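Local coordinates for protein beta subunit of a putative Aromatic-ring-hydroxylating dioxygenase (Novosphingobium aromaticivorans DSM 12444, PDB 3EBY) that probably serves as the beta subunit of an aromatic-ring-hydroxylating dioxygenase, in a family whose beta subunits carry neither the Rieske cluster nor the catalytic iron, at residues V113-N118 / R123-G128; A21-C26 / G128-R133; A71-A76 / L158-I163; E33-L38 / C43-I48. One frame throughout, in Å; residues are numbered along the deposited sequence.

Contact 1 of 4, residues V113-N118 / R123-G128; sequences VFQTRN and RIYNAG
Val113 and Asn126 form an antiparallel hydrogen-bonded pair, and Gln115 with Arg123 forms another. Val113 N donates to Asn126 O at 2.7 Å with an almost straight N-H...O angle of 174°. Gln115 N reaches Arg123 O at 2.9 Å, and the reverse bond from Arg123 N to Gln115 O is equally long. Between these pairs the register slips by one residue, and Val113 O accepts from two consecutive amides, Tyr125 N at 2.9 Å and Asn126 N at 3.2 Å. Tyr125 and Asn126 together facing Val113 make this a classic beta bulge in the hairpin of strands 104-116 and 122-135, part of the curved sheet of an NTF2-like fold. Tyr125, with psi at -50°, is where the extended backbone is broken.

In the side-chain packing, the Gln115 amide lies over one face of the Tyr125 ring, the planes 25° apart and NE2 above the ring centre; NE2 also bonds Asn88, which would hold the amide's rotation. Val113 CG1 comes to the ring edge, 4.0 Å from Tyr125 CD2. Replacing Tyr125 by an alanine would probably leave the Gln115 amide without the surface it lies on and Ala156 N without its hydroxyl partner. Phe114 and Ile124 run side by side, CE2 of the former 4.1 Å from CG1 of the latter, and both also pack against neighbouring subunits.

A water adds a polar bridge, donating to Gln115 O and accepting from Arg123 NH1 at the edge of a guanidinium that also forms a salt bridge with Asp119.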
# COMPACT_ATOMS: atom_id res chain seq x y z
N VAL A 113 4.60 0.23 8.90
CA VAL A 113 5.39 1.41 9.17
C VAL A 113 6.85 1.04 8.91
O VAL A 113 7.36 0.05 9.47
CB VAL A 113 5.27 1.93 10.65
CG1 VAL A 113 6.15 3.17 10.82
CG2 VAL A 113 3.83 2.20 11.02
N PHE A 114 7.45 1.76 8.01
CA PHE A 114 8.87 1.63 7.66
C PHE A 114 9.65 2.76 8.36
O PHE A 114 9.15 3.88 8.49
CB PHE A 114 9.06 1.74 6.14
CG PHE A 114 8.22 0.78 5.35
CD1 PHE A 114 6.91 1.08 5.02
CD2 PHE A 114 8.73 -0.46 5.00
CE1 PHE A 114 6.12 0.17 4.33
CE2 PHE A 114 7.93 -1.38 4.31
CZ PHE A 114 6.64 -1.07 3.99
N GLN A 115 10.87 2.46 8.79
CA GLN A 115 11.64 3.41 9.53
C GLN A 115 13.06 3.48 9.02
O GLN A 115 13.67 2.44 8.71
CB GLN A 115 11.63 3.05 11.00
CG GLN A 115 12.15 4.12 11.91
CD GLN A 115 11.96 3.76 13.37
OE1 GLN A 115 12.74 3.00 13.92
NE2 GLN A 115 10.89 4.27 13.98
N THR A 116 13.59 4.71 8.93
CA THR A 116 14.97 4.92 8.52
C THR A 116 15.70 5.62 9.65
O THR A 116 15.27 6.67 10.12
CB THR A 116 15.06 5.80 7.25
OG1 THR A 116 14.26 5.24 6.22
CG2 THR A 116 16.49 5.90 6.78
N ARG A 117 16.74 4.97 10.14
CA ARG A 117 17.53 5.48 11.25
C ARG A 117 18.86 6.03 10.73
O ARG A 117 19.08 6.09 9.52
CB ARG A 117 17.77 4.37 12.29
CG ARG A 117 16.48 3.83 12.94
CD ARG A 117 16.76 3.01 14.22
N ASN A 118 19.76 6.33 11.66
CA ASN A 118 21.00 7.02 11.35
C ASN A 118 21.94 6.28 10.37
O ASN A 118 22.71 6.91 9.65
CB ASN A 118 21.75 7.36 12.66
N ARG A 123 14.05 -0.04 7.19
CA ARG A 123 13.64 -1.36 7.67
C ARG A 123 12.18 -1.35 8.00
O ARG A 123 11.58 -0.31 8.16
CB ARG A 123 14.39 -1.69 8.96
CG ARG A 123 15.87 -1.79 8.79
CD ARG A 123 16.54 -2.05 10.12
NE ARG A 123 17.99 -2.13 9.97
CZ ARG A 123 18.82 -1.09 10.04
NH1 ARG A 123 18.37 0.12 10.34
NH2 ARG A 123 20.11 -1.28 9.83
N ILE A 124 11.60 -2.53 8.09
CA ILE A 124 10.24 -2.66 8.57
C ILE A 124 10.21 -2.50 10.08
O ILE A 124 10.86 -3.27 10.81
CB ILE A 124 9.62 -4.03 8.22
CG1 ILE A 124 9.63 -4.27 6.70
CG2 ILE A 124 8.21 -4.07 8.78
CD1 ILE A 124 9.79 -5.73 6.30
N TYR A 125 9.56 -1.44 10.55
CA TYR A 125 9.50 -1.15 11.99
C TYR A 125 8.33 -1.84 12.69
O TYR A 125 8.51 -2.45 13.76
CB TYR A 125 9.46 0.36 12.20
CG TYR A 125 9.19 0.78 13.61
CD1 TYR A 125 10.05 0.44 14.63
CD2 TYR A 125 8.04 1.46 13.93
CE1 TYR A 125 9.79 0.81 15.94
CE2 TYR A 125 7.75 1.80 15.23
CZ TYR A 125 8.64 1.51 16.23
OH TYR A 125 8.36 1.89 17.53
N ASN A 126 7.13 -1.70 12.12
CA ASN A 126 5.92 -2.28 12.72
C ASN A 126 4.90 -2.58 11.64
O ASN A 126 4.54 -1.68 10.86
CB ASN A 126 5.33 -1.30 13.76
CG ASN A 126 4.21 -1.89 14.54
OD1 ASN A 126 3.05 -1.79 14.14
ND2 ASN A 126 4.53 -2.59 15.65
N ALA A 127 4.54 -3.86 11.51
CA ALA A 127 3.45 -4.30 10.61
C ALA A 127 2.27 -4.80 11.43
O ALA A 127 2.45 -5.49 12.45
CB ALA A 127 3.95 -5.44 9.66
N GLY A 128 1.05 -4.52 10.96
CA GLY A 128 -0.16 -4.90 11.70
C GLY A 128 -1.43 -4.58 10.95
O GLY A 128 -1.40 -4.39 9.73
O HOH W 1 15.73 1.31 10.30

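Contact 2 of 4, residues A21-C26 / G128-R133; sequences AAYGLC and GKYVDR
Tyr23 and Tyr130 are the two residues that meet, the hydroxyl end of Tyr130 nearest the Tyr23 ring. The closest approach is 3.7 Å, between Tyr23 CE1 and Tyr130 OH, and Tyr130 CZ follows at 4.1 Å from the same CE1. With centroids 5.8 Å apart and planes at 75°, the rings cross slantwise, a geometry that fits neither a stack nor a T-shaped pair. Tyr23 swings its ring away from the helix backbone with CG anti to its N (chi1 177°), which carries it across to the sheet.

No hydrogen bond joins the two residues directly. Instead their hydroxyls converge on the C-terminal carboxylate, Tyr23 OH bonding Ile163 OXT and Tyr130 OH bonding Ile163 O, so both buried polar ends are satisfied by one group. In the next shell Arg146 makes cation-pi contacts with both rings, Tyr111 stacks on Tyr130, and Trp35 NE1 bonds Tyr23 OH.

The contact's centre lies about 4 Å from the centre of the chain, where helix 8-28 packs against the inner face of the curved NTF2-like sheet. Strand 122-135 runs between strands 104-116 and 142-150, while Ala21 and Leu25 of the helix pack on Val96 of a neighbouring subunit.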
# COMPACT_ATOMS: atom_id res chain seq x y z
N ALA A 21 -5.27 7.86 4.74
CA ALA A 21 -4.18 8.49 3.96
C ALA A 21 -3.60 9.70 4.70
O ALA A 21 -2.38 9.81 4.88
CB ALA A 21 -4.67 8.88 2.56
N ALA A 22 -4.48 10.56 5.23
CA ALA A 22 -4.08 11.77 5.93
C ALA A 22 -3.49 11.46 7.30
O ALA A 22 -2.59 12.13 7.73
CB ALA A 22 -5.27 12.70 6.07
N TYR A 23 -3.98 10.39 7.93
CA TYR A 23 -3.47 9.94 9.24
C TYR A 23 -2.00 9.51 9.09
O TYR A 23 -1.11 9.89 9.88
CB TYR A 23 -4.35 8.78 9.75
CG TYR A 23 -3.91 8.16 11.07
CD1 TYR A 23 -2.89 7.21 11.13
CD2 TYR A 23 -4.55 8.49 12.26
CE1 TYR A 23 -2.49 6.66 12.34
CE2 TYR A 23 -4.15 7.93 13.48
CZ TYR A 23 -3.11 7.04 13.51
OH TYR A 23 -2.75 6.45 14.72
N GLY A 24 -1.72 8.68 8.09
CA GLY A 24 -0.35 8.25 7.84
C GLY A 24 0.58 9.41 7.53
O GLY A 24 1.71 9.44 8.02
N LEU A 25 0.11 10.36 6.70
CA LEU A 25 0.97 11.49 6.29
C LEU A 25 1.23 12.46 7.46
O LEU A 25 2.33 12.97 7.61
CB LEU A 25 0.40 12.24 5.09
CG LEU A 25 0.81 11.65 3.72
CD1 LEU A 25 0.13 12.42 2.59
CD2 LEU A 25 2.34 11.66 3.54
N CYS A 26 0.21 12.66 8.31
CA CYS A 26 0.34 13.48 9.52
C CYS A 26 1.50 12.97 10.40
O CYS A 26 2.40 13.74 10.76
CB CYS A 26 -1.02 13.47 10.27
SG CYS A 26 -0.91 13.75 11.97
N GLY A 128 1.05 -4.52 10.96
CA GLY A 128 -0.16 -4.90 11.70
C GLY A 128 -1.43 -4.58 10.95
O GLY A 128 -1.40 -4.39 9.73
N LYS A 129 -2.55 -4.48 11.67
CA LYS A 129 -3.76 -3.95 11.12
C LYS A 129 -4.45 -3.05 12.13
O LYS A 129 -4.30 -3.24 13.35
CB LYS A 129 -4.71 -5.05 10.66
CG LYS A 129 -5.32 -5.86 11.77
CD LYS A 129 -6.45 -6.72 11.23
CE LYS A 129 -6.98 -7.66 12.29
NZ LYS A 129 -8.21 -8.41 11.80
N TYR A 130 -5.02 -1.97 11.61
CA TYR A 130 -5.93 -1.12 12.40
C TYR A 130 -7.30 -1.78 12.50
O TYR A 130 -7.86 -2.22 11.49
CB TYR A 130 -6.09 0.27 11.76
CG TYR A 130 -4.82 1.06 11.56
CD1 TYR A 130 -3.98 1.37 12.64
CD2 TYR A 130 -4.46 1.53 10.29
CE1 TYR A 130 -2.86 2.21 12.48
CE2 TYR A 130 -3.29 2.32 10.10
CZ TYR A 130 -2.53 2.71 11.19
OH TYR A 130 -1.37 3.46 10.97
N VAL A 131 -7.84 -1.82 13.71
CA VAL A 131 -9.23 -2.23 13.98
C VAL A 131 -9.93 -1.03 14.61
O VAL A 131 -9.60 -0.62 15.74
CB VAL A 131 -9.29 -3.45 14.91
CG1 VAL A 131 -10.74 -3.82 15.22
CG2 VAL A 131 -8.54 -4.64 14.25
N ASP A 132 -10.86 -0.45 13.86
CA ASP A 132 -11.37 0.88 14.16
C ASP A 132 -12.89 0.94 14.37
O ASP A 132 -13.67 0.17 13.77
CB ASP A 132 -11.04 1.83 13.00
CG ASP A 132 -9.56 1.94 12.73
OD1 ASP A 132 -8.77 2.02 13.70
OD2 ASP A 132 -9.19 2.01 11.52
N ARG A 133 -13.28 1.92 15.18
CA ARG A 133 -14.66 2.40 15.25
C ARG A 133 -14.62 3.89 14.95
O ARG A 133 -13.95 4.67 15.65
CB ARG A 133 -15.26 2.19 16.65
CG ARG A 133 -15.29 0.74 17.07
CD ARG A 133 -16.17 0.51 18.30
NE ARG A 133 -15.55 0.97 19.54
CZ ARG A 133 -16.12 1.80 20.41
NH1 ARG A 133 -17.35 2.27 20.22
NH2 ARG A 133 -15.46 2.13 21.52

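Contact 3 of 4, residues A71-A76 / L158-I163; sequences ADRVVA and LLATPI
Arg73, on helix 67-79, and Ala160, in the C-terminal tail, join two peripheral parts of this NTF2-like fold: the tail runs past the helix as an irregular chain after the last strand, 142-150. Arg73 has the most surface buried here, followed by Leu159 and Ala160.

Arg73 sets off with CG anti to its backbone N, stays extended through the next bond, then bends at chi3 (-73°), which turns the guanidinium along the tail. Its NH1 gives a hydrogen bond to Ala160 O at 3.0 Å, a weak one since the N-H...O angle is only 134°; the carbonyl oxygen sits at the guanidinium edge, near its plane. The aliphatic part of the same side chain approaches Pro162, with CD 4.3 Å from Pro162 CG. Contacts with Met62 of strand 60-64 border both Arg73 and Ala160.

Leu159 works differently. Although its CB points away from the helix, the branch end comes back toward it: CD2 lies 3.9 Å from Ala76 O. Leu77 of the helix and Ala80, just beyond its end, also touch this side chain. Leu77 also touches Pro162, extending the packing toward the last residues of the chain.

A water adds a second, indirect link between Arg73 and Ala160. Lying in the guanidinium plane at its edge, it accepts from Arg73 NH1 at 2.9 Å and from Ala160 N at 3.0 Å.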
# COMPACT_ATOMS: atom_id res chain seq x y z
N ALA A 71 -2.71 13.91 23.75
CA ALA A 71 -2.02 15.19 23.78
C ALA A 71 -0.82 15.13 24.69
O ALA A 71 0.23 15.67 24.36
CB ALA A 71 -2.97 16.30 24.22
N ASP A 72 -0.94 14.42 25.82
CA ASP A 72 0.19 14.25 26.74
C ASP A 72 1.37 13.62 26.03
O ASP A 72 2.52 14.00 26.27
CB ASP A 72 -0.18 13.39 27.94
CG ASP A 72 -1.06 14.11 28.96
OD1 ASP A 72 -1.14 15.35 28.94
OD2 ASP A 72 -1.64 13.39 29.81
N ARG A 73 1.10 12.63 25.18
CA ARG A 73 2.17 11.98 24.41
C ARG A 73 2.87 12.96 23.44
O ARG A 73 4.09 12.97 23.33
CB ARG A 73 1.63 10.75 23.66
CG ARG A 73 2.67 10.03 22.82
CD ARG A 73 2.17 8.64 22.40
NE ARG A 73 2.15 7.68 23.51
CZ ARG A 73 3.25 7.12 24.02
NH1 ARG A 73 4.44 7.30 23.45
NH2 ARG A 73 3.15 6.30 25.06
N VAL A 74 2.09 13.74 22.71
CA VAL A 74 2.67 14.69 21.75
C VAL A 74 3.54 15.73 22.47
O VAL A 74 4.69 15.99 22.06
CB VAL A 74 1.57 15.40 20.95
CG1 VAL A 74 2.17 16.54 20.08
CG2 VAL A 74 0.78 14.38 20.10
N VAL A 75 3.01 16.27 23.57
CA VAL A 75 3.76 17.22 24.42
C VAL A 75 5.09 16.63 24.90
O VAL A 75 6.14 17.29 24.83
CB VAL A 75 2.92 17.66 25.63
CG1 VAL A 75 3.81 18.36 26.69
CG2 VAL A 75 1.77 18.58 25.19
N ALA A 76 5.05 15.41 25.41
CA ALA A 76 6.26 14.74 25.88
C ALA A 76 7.28 14.51 24.74
O ALA A 76 8.48 14.66 24.93
CB ALA A 76 5.90 13.42 26.55
N LEU A 158 10.34 3.79 24.74
CA LEU A 158 10.65 5.12 25.29
C LEU A 158 10.40 6.17 24.22
O LEU A 158 10.92 6.07 23.09
CB LEU A 158 12.11 5.20 25.79
CG LEU A 158 12.58 6.56 26.37
CD1 LEU A 158 11.87 6.84 27.70
CD2 LEU A 158 14.10 6.58 26.57
N LEU A 159 9.56 7.16 24.55
CA LEU A 159 9.27 8.28 23.62
C LEU A 159 8.90 7.78 22.23
O LEU A 159 9.39 8.29 21.20
CB LEU A 159 10.47 9.26 23.56
CG LEU A 159 10.78 9.98 24.88
CD1 LEU A 159 12.12 10.72 24.82
CD2 LEU A 159 9.65 10.92 25.31
N ALA A 160 7.97 6.82 22.20
CA ALA A 160 7.53 6.18 20.98
C ALA A 160 6.57 7.08 20.17
O ALA A 160 5.61 7.63 20.71
CB ALA A 160 6.85 4.83 21.32
N THR A 161 6.84 7.24 18.88
CA THR A 161 5.90 7.96 18.03
C THR A 161 4.70 7.03 17.74
O THR A 161 4.86 5.80 17.66
CB THR A 161 6.55 8.46 16.70
OG1 THR A 161 7.23 7.38 16.05
CG2 THR A 161 7.53 9.59 16.97
N PRO A 162 3.49 7.59 17.66
CA PRO A 162 2.30 6.77 17.41
C PRO A 162 2.35 5.98 16.10
O PRO A 162 3.05 6.38 15.14
CB PRO A 162 1.16 7.81 17.39
CG PRO A 162 1.70 8.98 18.17
CD PRO A 162 3.14 9.02 17.83
N ILE A 163 1.68 4.82 16.13
CA ILE A 163 1.50 3.95 14.98
C ILE A 163 0.23 4.37 14.25
O ILE A 163 0.21 4.46 13.01
CB ILE A 163 1.38 2.44 15.39
CG1 ILE A 163 2.61 1.97 16.15
CG2 ILE A 163 1.18 1.53 14.15
CD1 ILE A 163 3.88 2.07 15.33
OXT ILE A 163 -0.79 4.68 14.89
O HOH W 2 6.59 5.76 24.63

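Contact 4 of 4, residues E33-L38 / C43-I48; sequences EQWPTL and CLYQVI
A T-shaped aromatic pair of Trp35 and Tyr45 joins the turn after the N-terminal helix to the inner face of the sheet in this NTF2-like fold. The indole directs the edge of its six-membered ring at the face of the tyrosine: the centroids are 5.2 Å apart and the planes stand at 87°. Trp35 CZ2 is the leading atom, 3.7 Å above the Tyr45 ring plane and over its centre, with 3.8 Å to Tyr45 CE2 and 3.9 Å to Tyr45 CZ. With CG anti to the backbone N (chi1 173°), the indole of Trp35 is held out from the turn toward the sheet, its CZ2 end foremost; Tyr45 has the same first torsion and reaches out from its strand to meet it.

The polar ends are bound too. Trp35 NE1 bonds Tyr23 OH, and Tyr45 OH bonds Ile163 OXT, so each ring is fixed at a second point. A leucine in place of Tyr45 would probably cost the indole edge its aromatic face and leave the C-terminal carboxylate short of one partner.

Residues 33-38 have helical torsions without a regular bonding pattern. Thr37 OG1 donates to Gln34 O at 2.6 Å, while Leu38 N bonds Trp35 O at 3.2 Å; both bonds span Pro36 and close the turn that carries Trp35.

Around the pair, Pro162 of the C-terminal tail touches both rings, Leu27 of helix 8-28 covers part of Trp35, and Tyr45 rests against Cys148 of strand 142-150, while strand 43-49 itself lies between that strand and 60-64.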
# COMPACT_ATOMS: atom_id res chain seq x y z
N GLU A 33 1.09 17.37 16.30
CA GLU A 33 0.00 18.16 16.91
C GLU A 33 -1.37 17.90 16.26
O GLU A 33 -2.40 18.10 16.89
CB GLU A 33 0.34 19.65 16.85
CG GLU A 33 1.39 20.09 17.84
CD GLU A 33 2.82 19.79 17.40
OE1 GLU A 33 3.04 19.39 16.22
OE2 GLU A 33 3.73 19.96 18.25
N GLN A 34 -1.39 17.50 14.99
CA GLN A 34 -2.65 17.20 14.30
C GLN A 34 -3.24 15.85 14.75
O GLN A 34 -4.45 15.64 14.66
CB GLN A 34 -2.46 17.17 12.76
CG GLN A 34 -3.78 16.84 11.96
CD GLN A 34 -3.59 16.69 10.41
OE1 GLN A 34 -2.46 16.56 9.92
NE2 GLN A 34 -4.68 16.61 9.68
N TRP A 35 -2.38 14.96 15.25
CA TRP A 35 -2.77 13.57 15.49
C TRP A 35 -3.93 13.43 16.51
O TRP A 35 -4.90 12.72 16.22
CB TRP A 35 -1.53 12.72 15.86
CG TRP A 35 -1.84 11.30 16.31
CD1 TRP A 35 -2.21 10.25 15.51
CD2 TRP A 35 -1.63 10.76 17.61
NE1 TRP A 35 -2.33 9.10 16.26
CE2 TRP A 35 -1.97 9.38 17.56
CE3 TRP A 35 -1.20 11.30 18.83
CZ2 TRP A 35 -1.91 8.55 18.68
CZ3 TRP A 35 -1.15 10.48 19.95
CH2 TRP A 35 -1.46 9.10 19.85
N PRO A 36 -3.85 14.12 17.67
CA PRO A 36 -4.95 14.00 18.64
C PRO A 36 -6.30 14.52 18.08
O PRO A 36 -7.33 13.99 18.44
CB PRO A 36 -4.47 14.82 19.84
CG PRO A 36 -2.97 14.87 19.70
CD PRO A 36 -2.72 14.90 18.23
N THR A 37 -6.24 15.48 17.15
CA THR A 37 -7.47 16.07 16.57
C THR A 37 -8.26 15.10 15.68
O THR A 37 -9.44 15.35 15.36
CB THR A 37 -7.17 17.36 15.74
OG1 THR A 37 -6.62 17.04 14.47
CG2 THR A 37 -6.26 18.34 16.53
N LEU A 38 -7.63 14.00 15.29
CA LEU A 38 -8.24 12.98 14.42
C LEU A 38 -9.14 12.02 15.21
O LEU A 38 -9.79 11.14 14.64
CB LEU A 38 -7.16 12.19 13.68
CG LEU A 38 -6.13 13.06 12.93
CD1 LEU A 38 -5.09 12.21 12.19
CD2 LEU A 38 -6.88 14.00 11.94
N CYS A 43 -12.10 8.94 23.56
CA CYS A 43 -11.62 7.96 22.60
C CYS A 43 -10.81 6.86 23.29
O CYS A 43 -10.49 6.96 24.50
CB CYS A 43 -10.72 8.67 21.59
SG CYS A 43 -9.22 9.45 22.32
N LEU A 44 -10.41 5.88 22.49
CA LEU A 44 -9.48 4.84 22.92
C LEU A 44 -8.46 4.57 21.78
O LEU A 44 -8.84 4.39 20.63
CB LEU A 44 -10.22 3.56 23.28
CG LEU A 44 -9.32 2.38 23.72
CD1 LEU A 44 -8.66 2.69 25.08
CD2 LEU A 44 -10.10 1.09 23.79
N TYR A 45 -7.18 4.72 22.10
CA TYR A 45 -6.10 4.38 21.19
C TYR A 45 -5.20 3.39 21.91
O TYR A 45 -4.71 3.67 23.01
CB TYR A 45 -5.29 5.62 20.81
CG TYR A 45 -4.08 5.31 19.94
CD1 TYR A 45 -4.23 5.03 18.59
CD2 TYR A 45 -2.81 5.23 20.50
CE1 TYR A 45 -3.11 4.72 17.78
CE2 TYR A 45 -1.68 4.92 19.71
CZ TYR A 45 -1.83 4.71 18.36
OH TYR A 45 -0.71 4.39 17.60
N GLN A 46 -4.94 2.26 21.28
CA GLN A 46 -4.03 1.29 21.86
C GLN A 46 -3.24 0.54 20.80
O GLN A 46 -3.65 0.44 19.62
CB GLN A 46 -4.78 0.33 22.79
CG GLN A 46 -5.71 -0.62 22.13
CD GLN A 46 -6.62 -1.34 23.13
OE1 GLN A 46 -6.37 -1.35 24.35
NE2 GLN A 46 -7.69 -1.93 22.63
N VAL A 47 -2.09 0.05 21.23
CA VAL A 47 -1.17 -0.69 20.37
C VAL A 47 -0.88 -2.02 21.12
O VAL A 47 -0.35 -2.01 22.26
CB VAL A 47 0.13 0.12 20.11
CG1 VAL A 47 1.14 -0.72 19.30
CG2 VAL A 47 -0.20 1.48 19.37
N ILE A 48 -1.32 -3.13 20.53
CA ILE A 48 -1.31 -4.43 21.20
C ILE A 48 -0.81 -5.51 20.27
O ILE A 48 -1.10 -5.50 19.07
CB ILE A 48 -2.72 -4.83 21.69
CG1 ILE A 48 -3.77 -4.55 20.60
CG2 ILE A 48 -3.07 -4.07 22.93
CD1 ILE A 48 -5.04 -5.39 20.74

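From the N terminus, helix 8-28 opens the long loop of contact 2. Inside it, contact 4 closes a short loop between the turn at 33-38 and strand 43-49. Helix 67-79 then opens contact 3, and contact 1 closes the hairpin of strands 104-116 and 122-135 immediately ahead of contact 2's second segment, with Gly128 common to both. Contact 2 closes next on strand 122-135, and contact 3 last, on the C-terminal tail. Contacts 2 and 3 therefore cross; contact 1 is nested in both, whereas contact 4 is nested in contact 2 and precedes contact 1 in series. The tail meets all three other contacts, tying helices, turn and sheet to the chain's end.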